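Local atomic coordinates of UDP-N-acetylmuramate--L-alanine ligase (Thermotoga maritima, PDB entry 1J6U), a protein that catalyses the ATP-dependent joining of L-alanine to UDP-N-acetylmuramate, a step of peptidoglycan biosynthesis in building the bacterial cell wall. Residues Y294-A297 / P298-E301. Sequence-based numbering, arbitrary orientation.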
ATOM      1  N   TYR A 294      -1.992 -25.367   4.552  1.00 44.89           N
ATOM      2  CA  TYR A 294      -1.265 -24.923   5.738  1.00 40.48           C
ATOM      3  C   TYR A 294      -2.095 -25.118   6.993  1.00 36.81           C
ATOM      4  O   TYR A 294      -3.308 -24.948   6.977  1.00 38.24           O
ATOM      5  CB  TYR A 294      -0.931 -23.425   5.650  1.00 39.91           C
ATOM      6  CG  TYR A 294       0.270 -23.091   4.821  1.00 40.18           C
ATOM      7  CD1 TYR A 294       0.248 -23.209   3.432  1.00 41.24           C
ATOM      8  CD2 TYR A 294       1.451 -22.689   5.436  1.00 44.02           C
ATOM      9  CE1 TYR A 294       1.390 -22.941   2.671  1.00 42.75           C
ATOM     10  CE2 TYR A 294       2.591 -22.412   4.703  1.00 51.27           C
ATOM     11  CZ  TYR A 294       2.567 -22.538   3.323  1.00 55.44           C
ATOM     12  OH  TYR A 294       3.725 -22.252   2.624  1.00 60.28           O
ATOM     13  N   ASP A 295      -1.434 -25.470   8.087  1.00 37.36           N
ATOM     14  CA  ASP A 295      -2.123 -25.600   9.354  1.00 33.27           C
ATOM     15  C   ASP A 295      -2.504 -24.139   9.635  1.00 39.25           C
ATOM     16  O   ASP A 295      -1.653 -23.276   9.777  1.00 43.66           O
ATOM     17  CB  ASP A 295      -1.162 -26.142  10.435  1.00 30.77           C
ATOM     18  CG  ASP A 295      -1.774 -26.120  11.844  1.00 48.17           C
ATOM     19  OD1 ASP A 295      -2.980 -25.829  11.969  1.00 42.76           O
ATOM     20  OD2 ASP A 295      -1.057 -26.400  12.839  1.00 50.21           O
ATOM     21  N   LEU A 296      -3.783 -23.860   9.698  1.00 34.87           N
ATOM     22  CA  LEU A 296      -4.226 -22.518   9.950  1.00 34.64           C
ATOM     23  C   LEU A 296      -4.038 -21.992  11.359  1.00 42.58           C
ATOM     24  O   LEU A 296      -4.178 -20.792  11.570  1.00 51.68           O
ATOM     25  CB  LEU A 296      -5.699 -22.377   9.579  1.00 36.17           C
ATOM     26  CG  LEU A 296      -6.043 -22.640   8.124  1.00 40.22           C
ATOM     27  CD1 LEU A 296      -7.490 -22.292   7.915  1.00 43.78           C
ATOM     28  CD2 LEU A 296      -5.143 -21.802   7.204  1.00 44.07           C
ATOM     29  N   ALA A 297      -3.752 -22.837  12.339  1.00 38.19           N
ATOM     30  CA  ALA A 297      -3.574 -22.287  13.684  1.00 38.93           C
ATOM     31  C   ALA A 297      -2.457 -21.231  13.676  1.00 40.18           C
ATOM     32  O   ALA A 297      -2.654 -20.114  14.173  1.00 40.79           O
ATOM     33  CB  ALA A 297      -3.267 -23.383  14.704  1.00 32.98           C
ATOM     34  N   PRO A 298      -1.255 -21.568  13.154  1.00 41.22           N
ATOM     35  CA  PRO A 298      -0.245 -20.506  13.164  1.00 45.55           C
ATOM     36  C   PRO A 298      -0.566 -19.373  12.203  1.00 41.80           C
ATOM     37  O   PRO A 298      -0.175 -18.241  12.459  1.00 38.83           O
ATOM     38  CB  PRO A 298       1.056 -21.232  12.796  1.00 35.67           C
ATOM     39  CG  PRO A 298       0.625 -22.392  12.106  1.00 36.41           C
ATOM     40  CD  PRO A 298      -0.592 -22.849  12.905  1.00 40.07           C
ATOM     41  N   VAL A 299      -1.282 -19.671  11.119  1.00 31.91           N
ATOM     42  CA  VAL A 299      -1.632 -18.632  10.160  1.00 32.61           C
ATOM     43  C   VAL A 299      -2.535 -17.605  10.827  1.00 38.20           C
ATOM     44  O   VAL A 299      -2.370 -16.425  10.603  1.00 40.33           O
ATOM     45  CB  VAL A 299      -2.343 -19.217   8.917  1.00 35.88           C
ATOM     46  CG1 VAL A 299      -2.927 -18.102   8.012  1.00 25.48           C
ATOM     47  CG2 VAL A 299      -1.350 -20.005   8.122  1.00 25.16           C
ATOM     48  N   LEU A 300      -3.464 -18.056  11.663  1.00 33.80           N
ATOM     49  CA  LEU A 300      -4.388 -17.164  12.359  1.00 40.03           C
ATOM     50  C   LEU A 300      -3.742 -16.399  13.511  1.00 38.50           C
ATOM     51  O   LEU A 300      -4.170 -15.307  13.872  1.00 39.69           O
ATOM     52  CB  LEU A 300      -5.593 -17.941  12.880  1.00 28.45           C
ATOM     53  CG  LEU A 300      -6.548 -18.397  11.767  1.00 39.07           C
ATOM     54  CD1 LEU A 300      -7.555 -19.419  12.293  1.00 35.33           C
ATOM     55  CD2 LEU A 300      -7.270 -17.204  11.220  1.00 36.63           C
ATOM     56  N   GLU A 301      -2.729 -16.995  14.098  1.00 39.81           N
ATOM     57  CA  GLU A 301      -1.994 -16.384  15.193  1.00 44.59           C
ATOM     58  C   GLU A 301      -1.223 -15.185  14.588  1.00 46.98           C
ATOM     59  O   GLU A 301      -1.193 -14.075  15.138  1.00 50.12           O
ATOM     60  CB  GLU A 301      -1.052 -17.448  15.751  1.00 45.77           C
ATOM     61  CG  GLU A 301      -0.156 -17.058  16.884  1.00 72.99           C
ATOM     62  CD  GLU A 301       0.728 -18.235  17.296  1.00 84.31           C
ATOM     63  OE1 GLU A 301       0.931 -19.146  16.453  1.00 84.53           O
ATOM     64  OE2 GLU A 301       1.225 -18.246  18.446  1.00 84.93           O
TER
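With CG of Asp295 swung opposite its own backbone nitrogen (chi1 172°), the carboxylate reaches forward over the first turn of helix 296-305, where OD2 comes to 3.6 Å from CD of Pro298, the two side chains crossing at about a right angle. Asp295 is the N-cap: its OD1 accepts from the backbone N of Ala297 at 3.1 Å, the N-H arriving from above the carboxylate plane rather than within it. Pro298 suits this first turn because it has no N-H to offer, and its ring packs against the cap, CG lying 3.4 Å from the backbone O of Asp295. A glycine in its place would probably uncover the Asp295 carboxylate on that side and leave the start of the helix freer to flex. Helical bonding then takes over, Leu300 N to Leu296 O at 2.8 Å and Glu301 N to Ala297 O at 3.1 Å. On another side of the turn, CG2 of Val299, set beside its backbone N, meets CB of Tyr294 at 4.2 Å, while CD2 of Leu296 approaches CB of Val299. The Tyr294 hydroxyl is hydrogen-bonded to Lys141, and its ring meets Phe289 edge-to-face. Asp295, Ala297 and Glu301 stay exposed, while the inner face packs against elements of the Mur ligase middle domain: Val299 on helix 125-138, Leu300 on helix 276-291, and Leu296 and Leu300 both on strand 264-271.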